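Local coordinates for probable porin (Pseudomonas aeruginosa, PDB 4FT6), which probably serves as an outer membrane porin of the OprD family, a beta-barrel channel for the passage of small solutes, at residues A[44-49]-A[63-68]; A[132-137]-A[159-164]; A[366-371]-A[384-389]. All coordinates share one frame; numbering follows the deposited sequence.

Contact 1 of 3, residues A[44-49]-A[63-68]; sequences GFLLQA and ELIGQL. With DMU (decyl-beta-D-maltopyranoside), chain F.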
loop_
_atom_site.group_PDB
_atom_site.type_symbol
_atom_site.label_atom_id
_atom_site.label_comp_id
_atom_site.label_asym_id
_atom_site.label_seq_id
_atom_site.Cartn_x
_atom_site.Cartn_y
_atom_site.Cartn_z
ATOM N N GLY A 44 -8.860 -2.552 15.669
ATOM C CA GLY A 44 -7.789 -3.472 15.331
ATOM C C GLY A 44 -6.632 -3.407 16.310
ATOM O O GLY A 44 -6.352 -2.341 16.881
ATOM N N PHE A 45 -5.969 -4.549 16.506
ATOM C CA PHE A 45 -4.790 -4.643 17.358
ATOM C C PHE A 45 -3.654 -5.227 16.548
ATOM O O PHE A 45 -3.832 -6.253 15.895
ATOM C CB PHE A 45 -5.065 -5.575 18.532
ATOM C CG PHE A 45 -6.191 -5.122 19.412
ATOM C CD1 PHE A 45 -7.514 -5.345 19.045
ATOM C CD2 PHE A 45 -5.935 -4.477 20.608
ATOM C CE1 PHE A 45 -8.558 -4.922 19.848
ATOM C CE2 PHE A 45 -6.979 -4.054 21.424
ATOM C CZ PHE A 45 -8.290 -4.280 21.041
ATOM N N LEU A 46 -2.488 -4.592 16.597
ATOM C CA LEU A 46 -1.332 -5.084 15.849
ATOM C C LEU A 46 -0.125 -5.324 16.747
ATOM O O LEU A 46 0.544 -4.377 17.182
ATOM C CB LEU A 46 -0.963 -4.118 14.730
ATOM C CG LEU A 46 0.124 -4.615 13.778
ATOM C CD1 LEU A 46 -0.265 -5.986 13.200
ATOM C CD2 LEU A 46 0.365 -3.565 12.670
ATOM N N LEU A 47 0.149 -6.597 17.016
ATOM C CA LEU A 47 1.253 -6.973 17.893
ATOM C C LEU A 47 2.496 -7.248 17.067
ATOM O O LEU A 47 2.495 -8.109 16.174
ATOM C CB LEU A 47 0.902 -8.223 18.699
ATOM C CG LEU A 47 1.903 -8.580 19.792
ATOM C CD1 LEU A 47 2.135 -7.367 20.684
ATOM C CD2 LEU A 47 1.401 -9.776 20.608
ATOM N N GLN A 48 3.554 -6.503 17.353
ATOM C CA GLN A 48 4.816 -6.698 16.661
ATOM C C GLN A 48 5.942 -6.815 17.664
ATOM O O GLN A 48 6.249 -5.854 18.377
ATOM C CB GLN A 48 5.091 -5.546 15.699
ATOM C CG GLN A 48 4.275 -5.600 14.440
ATOM C CD GLN A 48 4.587 -4.459 13.505
ATOM O OE1 GLN A 48 4.248 -3.307 13.783
ATOM N NE2 GLN A 48 5.241 -4.768 12.388
ATOM N N ALA A 49 6.544 -8.001 17.717
ATOM C CA ALA A 49 7.627 -8.280 18.652
ATOM C C ALA A 49 8.865 -8.732 17.885
ATOM O O ALA A 49 8.824 -9.694 17.115
ATOM C CB ALA A 49 7.207 -9.331 19.640
ATOM N N GLU A 63 11.004 -12.681 14.902
ATOM C CA GLU A 63 9.983 -11.651 14.979
ATOM C C GLU A 63 8.595 -12.299 15.029
ATOM O O GLU A 63 8.422 -13.452 14.637
ATOM C CB GLU A 63 10.103 -10.698 13.783
ATOM C CG GLU A 63 11.383 -9.889 13.790
ATOM C CD GLU A 63 11.425 -8.783 12.728
ATOM O OE1 GLU A 63 10.510 -8.690 11.869
ATOM O OE2 GLU A 63 12.400 -7.999 12.767
ATOM N N LEU A 64 7.609 -11.553 15.506
ATOM C CA LEU A 64 6.253 -12.066 15.623
ATOM C C LEU A 64 5.289 -10.978 15.179
ATOM O O LEU A 64 5.436 -9.811 15.569
ATOM C CB LEU A 64 5.967 -12.443 17.077
ATOM C CG LEU A 64 4.808 -13.391 17.367
ATOM C CD1 LEU A 64 5.197 -14.808 16.994
ATOM C CD2 LEU A 64 4.428 -13.321 18.835
ATOM N N ILE A 65 4.321 -11.338 14.342
ATOM C CA ILE A 65 3.264 -10.401 13.986
ATOM C C ILE A 65 1.910 -10.963 14.414
ATOM O O ILE A 65 1.521 -12.064 14.007
ATOM C CB ILE A 65 3.268 -10.074 12.482
ATOM C CG1 ILE A 65 4.651 -9.561 12.071
ATOM C CG2 ILE A 65 2.184 -9.049 12.163
ATOM C CD1 ILE A 65 4.785 -9.203 10.605
ATOM N N GLY A 66 1.209 -10.223 15.265
ATOM C CA GLY A 66 -0.072 -10.673 15.776
ATOM C C GLY A 66 -1.153 -9.691 15.362
ATOM O O GLY A 66 -0.968 -8.458 15.447
ATOM N N GLN A 67 -2.288 -10.227 14.918
ATOM C CA GLN A 67 -3.403 -9.389 14.489
ATOM C C GLN A 67 -4.701 -9.773 15.205
ATOM O O GLN A 67 -4.951 -10.949 15.470
ATOM C CB GLN A 67 -3.584 -9.502 12.974
ATOM C CG GLN A 67 -2.344 -9.192 12.158
ATOM C CD GLN A 67 -2.616 -9.229 10.664
ATOM O OE1 GLN A 67 -3.587 -8.646 10.184
ATOM N NE2 GLN A 67 -1.766 -9.923 9.923
ATOM N N LEU A 68 -5.524 -8.776 15.502
ATOM C CA LEU A 68 -6.858 -8.988 16.063
ATOM C C LEU A 68 -7.758 -7.845 15.607
ATOM O O LEU A 68 -7.478 -6.669 15.896
ATOM C CB LEU A 68 -6.803 -9.015 17.592
ATOM C CG LEU A 68 -8.115 -9.167 18.374
ATOM C CD1 LEU A 68 -8.895 -10.400 17.940
ATOM C CD2 LEU A 68 -7.837 -9.240 19.872
HETATM C C1 DMU F . -3.767 -18.118 12.550
HETATM C C2 DMU F . -4.128 -18.557 11.079
HETATM C C3 DMU F . -5.397 -19.635 11.042
HETATM C C4 DMU F . -6.434 -19.306 12.179
HETATM O O5 DMU F . -5.765 -19.125 13.391
HETATM C C6 DMU F . -5.010 -17.942 13.377
HETATM O O7 DMU F . -6.014 -19.890 9.715
HETATM O O16 DMU F . -4.745 -17.498 14.704
HETATM C C18 DMU F . -5.799 -17.539 15.638
HETATM C C19 DMU F . -5.330 -17.176 17.046
HETATM C C22 DMU F . -4.427 -15.953 16.996
HETATM C C25 DMU F . -3.699 -15.820 18.331
HETATM C C28 DMU F . -4.049 -14.469 18.950
HETATM C C31 DMU F . -2.883 -13.509 18.731
HETATM C C34 DMU F . -3.464 -12.127 18.514
HETATM C C37 DMU F . -2.591 -11.086 19.173
HETATM C C40 DMU F . -3.004 -9.715 18.700
HETATM C C43 DMU F . -2.637 -8.722 19.762
HETATM O O49 DMU F . -3.061 -16.952 12.429
HETATM O O55 DMU F . -2.957 -18.792 10.206
HETATM C C57 DMU F . -7.358 -20.459 12.270
HETATM O O61 DMU F . -6.582 -21.573 12.558
HETATM C C5 DMU F . -5.251 -20.036 7.437
HETATM C C7 DMU F . -6.099 -21.096 6.848
HETATM C C8 DMU F . -5.671 -22.506 7.452
HETATM C C9 DMU F . -4.311 -22.358 8.279
HETATM O O1 DMU F . -4.583 -21.521 9.329
HETATM C C10 DMU F . -4.945 -20.258 8.904
HETATM O O2 DMU F . -6.782 -23.131 8.221
HETATM O O3 DMU F . -4.064 -19.937 6.744
HETATM O O4 DMU F . -6.098 -21.002 5.462
HETATM C C11 DMU F . -3.693 -23.621 8.827
HETATM O O6 DMU F . -2.587 -23.275 9.600
#
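Phe45, Leu47 and Ala49 face Leu68, Gly66 and Leu64 as the hydrogen-bonded pairs of an antiparallel beta hairpin in the barrel wall. Six backbone bonds join the strands, among them Gly66 N to Leu47 O (2.6 Å). On the face carrying Phe45, Leu47 and Leu68, the Phe45 and Leu68 side chains run alongside each other, with ring atom CD1 of Phe45 3.9 Å from CG of Leu68. The Phe45 ring also turns an edge, in plane, to the carbonyl O of Leu68. Gly66 has no side chain, and the decyl tail of the maltoside crosses here: its C40 is 3.8 Å from Gly66 C and its terminal C43 3.7 Å from Leu47 CB. The bound detergent is consistent with this being the lipid-facing outer surface. On the other face Leu46, with CG anti to the backbone N (chi1 -173°), leans CD1 across the strand gap over Gly66 O (3.4 Å), between Ile65 CG2 and Gln67 CG. This face looks inward, where Leu46 and Gln67 touch Pro133. Strand 14-28 flanks segment 44-49 and strand 95-107 flanks segment 63-68, both through backbone hydrogen bonds.

Contact 2 of 3, residues A[132-137]-A[159-164]; sequences LPQTFQ and LSQRNS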
loop_
_atom_site.group_PDB
_atom_site.type_symbol
_atom_site.label_atom_id
_atom_site.label_comp_id
_atom_site.label_asym_id
_atom_site.label_seq_id
_atom_site.Cartn_x
_atom_site.Cartn_y
_atom_site.Cartn_z
ATOM N N LEU A 132 -6.366 -3.904 9.348
ATOM C CA LEU A 132 -5.190 -4.707 9.636
ATOM C C LEU A 132 -4.421 -4.936 8.331
ATOM O O LEU A 132 -5.038 -5.049 7.262
ATOM C CB LEU A 132 -5.644 -6.033 10.239
ATOM C CG LEU A 132 -6.273 -5.983 11.634
ATOM C CD1 LEU A 132 -6.935 -7.322 11.996
ATOM C CD2 LEU A 132 -5.197 -5.648 12.652
ATOM N N PRO A 133 -3.078 -5.002 8.404
ATOM C CA PRO A 133 -2.225 -5.100 7.207
ATOM C C PRO A 133 -2.357 -6.425 6.466
ATOM O O PRO A 133 -2.478 -7.494 7.086
ATOM C CB PRO A 133 -0.805 -5.032 7.784
ATOM C CG PRO A 133 -0.955 -5.604 9.184
ATOM C CD PRO A 133 -2.288 -5.055 9.648
ATOM N N GLN A 134 -2.310 -6.347 5.140
ATOM C CA GLN A 134 -2.041 -7.504 4.290
ATOM C C GLN A 134 -0.662 -8.064 4.678
ATOM O O GLN A 134 0.252 -7.310 5.019
ATOM C CB GLN A 134 -1.998 -7.034 2.831
ATOM C CG GLN A 134 -2.004 -8.131 1.765
ATOM C CD GLN A 134 -1.871 -7.565 0.343
ATOM O OE1 GLN A 134 -0.997 -6.720 0.072
ATOM N NE2 GLN A 134 -2.743 -8.019 -0.565
ATOM N N THR A 135 -0.496 -9.380 4.642
ATOM C CA THR A 135 0.825 -9.950 4.895
ATOM C C THR A 135 1.163 -10.968 3.835
ATOM O O THR A 135 0.269 -11.499 3.171
ATOM C CB THR A 135 0.919 -10.634 6.264
ATOM O OG1 THR A 135 -0.240 -11.449 6.455
ATOM C CG2 THR A 135 1.027 -9.616 7.389
ATOM N N PHE A 136 2.451 -11.258 3.683
ATOM C CA PHE A 136 2.830 -12.308 2.760
ATOM C C PHE A 136 3.591 -13.440 3.454
ATOM O O PHE A 136 4.133 -13.269 4.548
ATOM C CB PHE A 136 3.634 -11.711 1.628
ATOM C CG PHE A 136 2.800 -10.984 0.635
ATOM C CD1 PHE A 136 2.301 -9.712 0.909
ATOM C CD2 PHE A 136 2.473 -11.591 -0.576
ATOM C CE1 PHE A 136 1.498 -9.053 -0.032
ATOM C CE2 PHE A 136 1.677 -10.940 -1.517
ATOM C CZ PHE A 136 1.195 -9.675 -1.250
ATOM N N GLN A 137 3.630 -14.604 2.818
ATOM C CA GLN A 137 4.362 -15.706 3.390
ATOM C C GLN A 137 5.428 -16.143 2.429
ATOM O O GLN A 137 5.129 -16.578 1.303
ATOM C CB GLN A 137 3.447 -16.892 3.701
ATOM C CG GLN A 137 2.508 -16.633 4.850
ATOM C CD GLN A 137 1.398 -15.691 4.459
ATOM O OE1 GLN A 137 0.706 -15.932 3.467
ATOM N NE2 GLN A 137 1.238 -14.590 5.206
ATOM N N LEU A 159 -0.424 -15.210 0.425
ATOM C CA LEU A 159 -0.709 -13.951 1.094
ATOM C C LEU A 159 -1.883 -14.122 2.049
ATOM O O LEU A 159 -2.639 -15.090 1.949
ATOM C CB LEU A 159 -1.022 -12.860 0.070
ATOM C CG LEU A 159 -2.207 -13.063 -0.888
ATOM C CD1 LEU A 159 -3.579 -12.833 -0.236
ATOM C CD2 LEU A 159 -2.053 -12.137 -2.098
ATOM N N SER A 160 -2.049 -13.168 2.955
ATOM C CA SER A 160 -3.258 -13.085 3.759
ATOM C C SER A 160 -3.824 -11.682 3.587
ATOM O O SER A 160 -3.153 -10.694 3.920
ATOM C CB SER A 160 -2.962 -13.349 5.239
ATOM O OG SER A 160 -4.150 -13.222 6.015
ATOM N N GLN A 161 -5.039 -11.584 3.049
ATOM C CA GLN A 161 -5.649 -10.271 2.818
ATOM C C GLN A 161 -5.936 -9.526 4.125
ATOM O O GLN A 161 -6.012 -10.130 5.206
ATOM C CB GLN A 161 -6.933 -10.391 1.975
ATOM C CG GLN A 161 -6.759 -11.064 0.604
ATOM C CD GLN A 161 -5.866 -10.261 -0.372
ATOM O OE1 GLN A 161 -5.195 -9.292 0.011
ATOM N NE2 GLN A 161 -5.856 -10.681 -1.641
ATOM N N ARG A 162 -6.093 -8.211 4.013
ATOM C CA ARG A 162 -6.270 -7.352 5.178
ATOM C C ARG A 162 -7.464 -7.734 6.066
ATOM O O ARG A 162 -7.408 -7.571 7.292
ATOM C CB ARG A 162 -6.402 -5.909 4.715
ATOM C CG ARG A 162 -7.614 -5.681 3.827
ATOM C CD ARG A 162 -7.432 -4.451 3.028
ATOM N NE ARG A 162 -8.528 -4.261 2.094
ATOM C CZ ARG A 162 -8.674 -3.172 1.356
ATOM N NH1 ARG A 162 -7.790 -2.202 1.471
ATOM N NH2 ARG A 162 -9.703 -3.057 0.532
ATOM N N ASN A 163 -8.532 -8.244 5.450
ATOM C CA ASN A 163 -9.736 -8.609 6.197
ATOM C C ASN A 163 -9.887 -10.126 6.312
ATOM O O ASN A 163 -11.001 -10.658 6.215
ATOM C CB ASN A 163 -10.974 -8.048 5.505
ATOM C CG ASN A 163 -11.118 -8.592 4.110
ATOM O OD1 ASN A 163 -10.122 -9.027 3.521
ATOM N ND2 ASN A 163 -12.348 -8.622 3.584
ATOM N N SER A 164 -8.778 -10.834 6.512
ATOM C CA SER A 164 -8.853 -12.289 6.611
ATOM C C SER A 164 -7.863 -12.876 7.600
ATOM O O SER A 164 -6.703 -12.460 7.661
ATOM C CB SER A 164 -8.617 -12.924 5.238
ATOM O OG SER A 164 -8.733 -14.337 5.310
HETATM O O HOH W 1 -2.849 -10.448 7.250
#
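Ser160 O takes the backbone N-H of Thr135 at 3.1 Å and lies 3.4 Å from a water that bonds to it weakly. The same water sits 3.0 Å from Pro133 O and 2.9 Å from Thr135 OG1, so its two hydrogens must be shared among three oxygens; it bridges the bend at Pro133 to the strand beyond. Thr135 OG1 can join in because chi1 (45°) sets it between the backbone N and the carbonyl carbon; it is also hydrogen-bonded to Glu116 OE2. The return bond of the pair, Ser160 N to Thr135 O, spans 2.9 Å. Segment 132-137 leaves the loop region and becomes strand 135-137, meeting the end of strand 149-160 antiparallel. Its first residues pack against the inner side of the wall, on Gln67, consistent with the inward-folded loop that narrows the pore in OprD channels. One step along is the non-hydrogen-bonded pair Phe136 and Leu159, whose side chains run alongside each other. Leu159 CB sits over one ring face, offset toward the rim and 4.0 Å from the centroid, a CH-pi contact, while CD2 of Leu159 reaches CE2 of Phe136. At the loop end, the Gln134 chain is extended and Gln161 bends at chi2 (-65°), bringing Gln134 NE2 to Gln161 OE1 at 2.8 Å. The two amide planes are 28° apart, and the donor is tilted from the acceptor's carbonyl plane. Gln134 OE1 is bonded to Asn127 N and Arg162 NH1 to Asn127 OD1, while Gln161 NE2 is bonded to Ala283 O, so both glutamine amides are gripped at both ends. A type I turn from Gln161 to Ser164 reverses the chain. Arg162 CB lies against the carbonyl O of Leu132, while Ser160 OG pairs with Asp166 O.

Contact 3 of 3, residues A[366-371]-A[384-389]; sequences RWRNAM and RLILSY. With C8E ((hydroxyethyloxy)tri(ethyloxy)octane), chain E; C8E ((hydroxyethyloxy)tri(ethyloxy)octane), chain C.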
loop_
_atom_site.group_PDB
_atom_site.type_symbol
_atom_site.label_atom_id
_atom_site.label_comp_id
_atom_site.label_asym_id
_atom_site.label_seq_id
_atom_site.Cartn_x
_atom_site.Cartn_y
_atom_site.Cartn_z
ATOM N N ARG A 366 -7.589 11.049 12.418
ATOM C CA ARG A 366 -7.451 11.412 11.019
ATOM C C ARG A 366 -8.747 11.163 10.260
ATOM O O ARG A 366 -9.402 10.132 10.435
ATOM C CB ARG A 366 -6.300 10.608 10.411
ATOM C CG ARG A 366 -6.285 10.503 8.903
ATOM C CD ARG A 366 -5.002 9.821 8.486
ATOM N NE ARG A 366 -4.984 9.468 7.069
ATOM C CZ ARG A 366 -3.908 9.030 6.426
ATOM N NH1 ARG A 366 -2.761 8.901 7.076
ATOM N NH2 ARG A 366 -3.979 8.727 5.140
ATOM N N TRP A 367 -9.121 12.114 9.416
ATOM C CA TRP A 367 -10.349 11.989 8.650
ATOM C C TRP A 367 -10.018 11.988 7.156
ATOM O O TRP A 367 -9.280 12.853 6.672
ATOM C CB TRP A 367 -11.302 13.124 9.029
ATOM C CG TRP A 367 -12.458 13.328 8.102
ATOM C CD1 TRP A 367 -13.365 12.388 7.691
ATOM C CD2 TRP A 367 -12.866 14.571 7.508
ATOM N NE1 TRP A 367 -14.301 12.975 6.859
ATOM C CE2 TRP A 367 -14.011 14.311 6.730
ATOM C CE3 TRP A 367 -12.362 15.873 7.545
ATOM C CZ2 TRP A 367 -14.661 15.310 5.995
ATOM C CZ3 TRP A 367 -13.007 16.864 6.818
ATOM C CH2 TRP A 367 -14.145 16.578 6.054
ATOM N N ARG A 368 -10.534 11.007 6.428
ATOM C CA ARG A 368 -10.304 10.956 4.991
ATOM C C ARG A 368 -11.623 10.969 4.243
ATOM O O ARG A 368 -12.509 10.135 4.492
ATOM C CB ARG A 368 -9.477 9.731 4.609
ATOM C CG ARG A 368 -8.209 9.595 5.444
ATOM C CD ARG A 368 -7.427 8.347 5.105
ATOM N NE ARG A 368 -7.128 8.283 3.678
ATOM C CZ ARG A 368 -6.518 7.269 3.075
ATOM N NH1 ARG A 368 -6.117 6.208 3.767
ATOM N NH2 ARG A 368 -6.316 7.325 1.768
ATOM N N ASN A 369 -11.741 11.928 3.327
ATOM C CA ASN A 369 -12.967 12.132 2.573
ATOM C C ASN A 369 -12.691 12.078 1.073
ATOM O O ASN A 369 -11.714 12.670 0.604
ATOM C CB ASN A 369 -13.579 13.487 2.941
ATOM C CG ASN A 369 -14.963 13.662 2.385
ATOM O OD1 ASN A 369 -15.137 14.042 1.232
ATOM N ND2 ASN A 369 -15.965 13.382 3.203
ATOM N N ALA A 370 -13.533 11.375 0.316
ATOM C CA ALA A 370 -13.318 11.272 -1.130
ATOM C C ALA A 370 -14.605 11.278 -1.935
ATOM O O ALA A 370 -15.596 10.656 -1.542
ATOM C CB ALA A 370 -12.511 10.046 -1.470
ATOM N N MET A 371 -14.570 11.980 -3.065
ATOM C CA MET A 371 -15.653 11.948 -4.028
ATOM C C MET A 371 -15.118 11.316 -5.298
ATOM O O MET A 371 -14.019 11.655 -5.748
ATOM C CB MET A 371 -16.139 13.366 -4.357
ATOM C CG MET A 371 -16.870 14.098 -3.239
ATOM S SD MET A 371 -17.673 15.602 -3.845
ATOM C CE MET A 371 -18.534 16.165 -2.382
ATOM N N ARG A 384 -13.782 8.113 6.142
ATOM C CA ARG A 384 -13.207 7.269 7.166
ATOM C C ARG A 384 -12.772 8.135 8.331
ATOM O O ARG A 384 -12.223 9.223 8.139
ATOM C CB ARG A 384 -12.044 6.436 6.615
ATOM C CG ARG A 384 -11.765 6.662 5.131
ATOM C CD ARG A 384 -11.691 5.369 4.308
ATOM N NE ARG A 384 -10.322 4.901 4.090
ATOM C CZ ARG A 384 -9.866 4.343 2.968
ATOM N NH1 ARG A 384 -10.661 4.183 1.923
ATOM N NH2 ARG A 384 -8.597 3.953 2.888
ATOM N N LEU A 385 -13.071 7.668 9.538
ATOM C CA LEU A 385 -12.523 8.254 10.752
ATOM C C LEU A 385 -11.493 7.253 11.251
ATOM O O LEU A 385 -11.774 6.052 11.324
ATOM C CB LEU A 385 -13.608 8.439 11.813
ATOM C CG LEU A 385 -13.981 9.860 12.211
ATOM C CD1 LEU A 385 -12.815 10.814 11.943
ATOM C CD2 LEU A 385 -15.243 10.306 11.488
ATOM N N ILE A 386 -10.291 7.724 11.566
ATOM C CA ILE A 386 -9.238 6.825 12.015
ATOM C C ILE A 386 -8.579 7.331 13.293
ATOM O O ILE A 386 -7.970 8.408 13.312
ATOM C CB ILE A 386 -8.157 6.625 10.932
ATOM C CG1 ILE A 386 -8.789 6.563 9.541
ATOM C CG2 ILE A 386 -7.343 5.363 11.208
ATOM C CD1 ILE A 386 -7.799 6.665 8.446
ATOM N N LEU A 387 -8.714 6.538 14.354
ATOM C CA LEU A 387 -8.110 6.818 15.655
ATOM C C LEU A 387 -6.901 5.889 15.779
ATOM O O LEU A 387 -6.988 4.694 15.468
ATOM C CB LEU A 387 -9.111 6.514 16.780
ATOM C CG LEU A 387 -9.410 7.509 17.905
ATOM C CD1 LEU A 387 -8.959 6.959 19.241
ATOM C CD2 LEU A 387 -8.758 8.851 17.648
ATOM N N SER A 388 -5.771 6.434 16.226
ATOM C CA SER A 388 -4.515 5.700 16.204
ATOM C C SER A 388 -3.717 5.952 17.457
ATOM O O SER A 388 -3.733 7.060 18.017
ATOM C CB SER A 388 -3.672 6.121 15.006
ATOM O OG SER A 388 -4.001 5.337 13.882
ATOM N N TYR A 389 -3.013 4.909 17.883
ATOM C CA TYR A 389 -2.111 4.996 19.008
ATOM C C TYR A 389 -1.187 3.792 18.962
ATOM O O TYR A 389 -1.564 2.728 18.473
ATOM C CB TYR A 389 -2.893 5.011 20.315
ATOM C CG TYR A 389 -2.028 5.257 21.518
ATOM C CD1 TYR A 389 -1.543 6.521 21.794
ATOM C CD2 TYR A 389 -1.702 4.227 22.389
ATOM C CE1 TYR A 389 -0.753 6.759 22.904
ATOM C CE2 TYR A 389 -0.913 4.454 23.501
ATOM C CZ TYR A 389 -0.444 5.720 23.754
ATOM O OH TYR A 389 0.338 5.964 24.859
HETATM C C1 C8E E . -19.781 18.144 0.190
HETATM C C2 C8E E . -18.372 18.600 0.547
HETATM C C3 C8E E . -17.584 17.482 1.237
HETATM C C4 C8E E . -17.375 17.773 2.721
HETATM C C5 C8E E . -15.899 17.958 3.085
HETATM C C6 C8E E . -15.121 18.695 1.999
HETATM C C7 C8E E . -13.740 19.164 2.463
HETATM C C8 C8E E . -13.745 19.916 3.791
HETATM O O9 C8E E . -12.426 20.023 4.293
HETATM C C10 C8E E . -11.888 21.330 4.252
HETATM C C11 C8E E . -10.490 21.360 4.878
HETATM O O12 C8E E . -9.545 20.761 4.012
HETATM C C13 C8E E . -8.549 21.654 3.552
HETATM C C3 C8E C . -23.404 3.489 14.546
HETATM C C4 C8E C . -22.317 3.741 15.583
HETATM C C5 C8E C . -20.959 3.911 14.912
HETATM C C6 C8E C . -20.281 5.204 15.353
HETATM C C7 C8E C . -18.768 5.169 15.156
HETATM C C8 C8E C . -18.158 6.550 15.378
HETATM O O9 C8E C . -16.911 6.449 16.037
HETATM C C10 C8E C . -15.807 6.529 15.159
HETATM C C11 C8E C . -14.538 6.868 15.940
HETATM O O12 C8E C . -13.416 6.918 15.086
HETATM C C13 C8E C . -12.654 8.087 15.285
#
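Arg368 has CG anti to the carbonyl carbon (chi1 -51°) and bends at chi3, whereas Arg366 leaves the backbone with CG anti to N (161°) and stays extended; these torsions bring the two guanidinium groups together on the face they share with Arg384 and Ile386. NH2 of Arg366 stands 3.2 Å above one face of the Arg368 guanidinium, offset toward the rim. Arg384 approaches the opposite face near its rim, its NH2 3.5 Å from Arg368 NH1, turned well away from parallel with the planes 55° apart. The Arg384 and Leu385 torsions lie off the usual minima, so the details of their contacts are less certain. Below the charges, Ile386 CD1 touches Arg368 CD at 3.8 Å. Four backbone bonds hold the antiparallel hairpin, in the hydrogen-bonded pairs Arg366 with Ile386 and Arg368 with Arg384; Arg368 N reaches Arg384 O at 3.0 Å. The other face, with Trp367 and Leu385, meets detergent. As modelled, Leu385 CD1 packs on Trp367 CB at 4.0 Å, and the outer edge of the indole meets an octyl chain, CH2 of Trp367 lying 3.7 Å from C5 of the chain E detergent. Leu385 CB contacts O12 of the chain C detergent. Trp367 NE1 is bonded to Asn383 OD1. Asp350 forms a salt bridge with Arg366 NE and a long, weak ion pair with Arg368 NE, and Glu382 pairs with Arg384 NH1. As modelled, the clustered positive charges would tend to repel, and Asp350 and Glu382 probably offset this; the inward-facing positive patch is consistent with the basic ladder that guides anionic substrates in OprD-family channels.

The contacts follow one another along the chain in the order 1, 2, 3. Contacts 1 and 3 are wall hairpins near the two ends of the barrel's strand order: strand 14-28 pairs with both 37-50 and 380-392 and so joins them where the barrel closes. Their centres are about 22 Å apart, with no touch. Contact 2 lies further inside, its centre about 12 Å from that of contact 1, which it touches: Gln67 OE1 meets Leu132 CB at 3.3 Å. From contact 3 its centre is about 21 Å away and its nearest atoms about 6 Å. Detergent on contacts 1 and 3 is consistent with lipid-facing outer surfaces, while the inward chain of contact 2 probably narrows the pore.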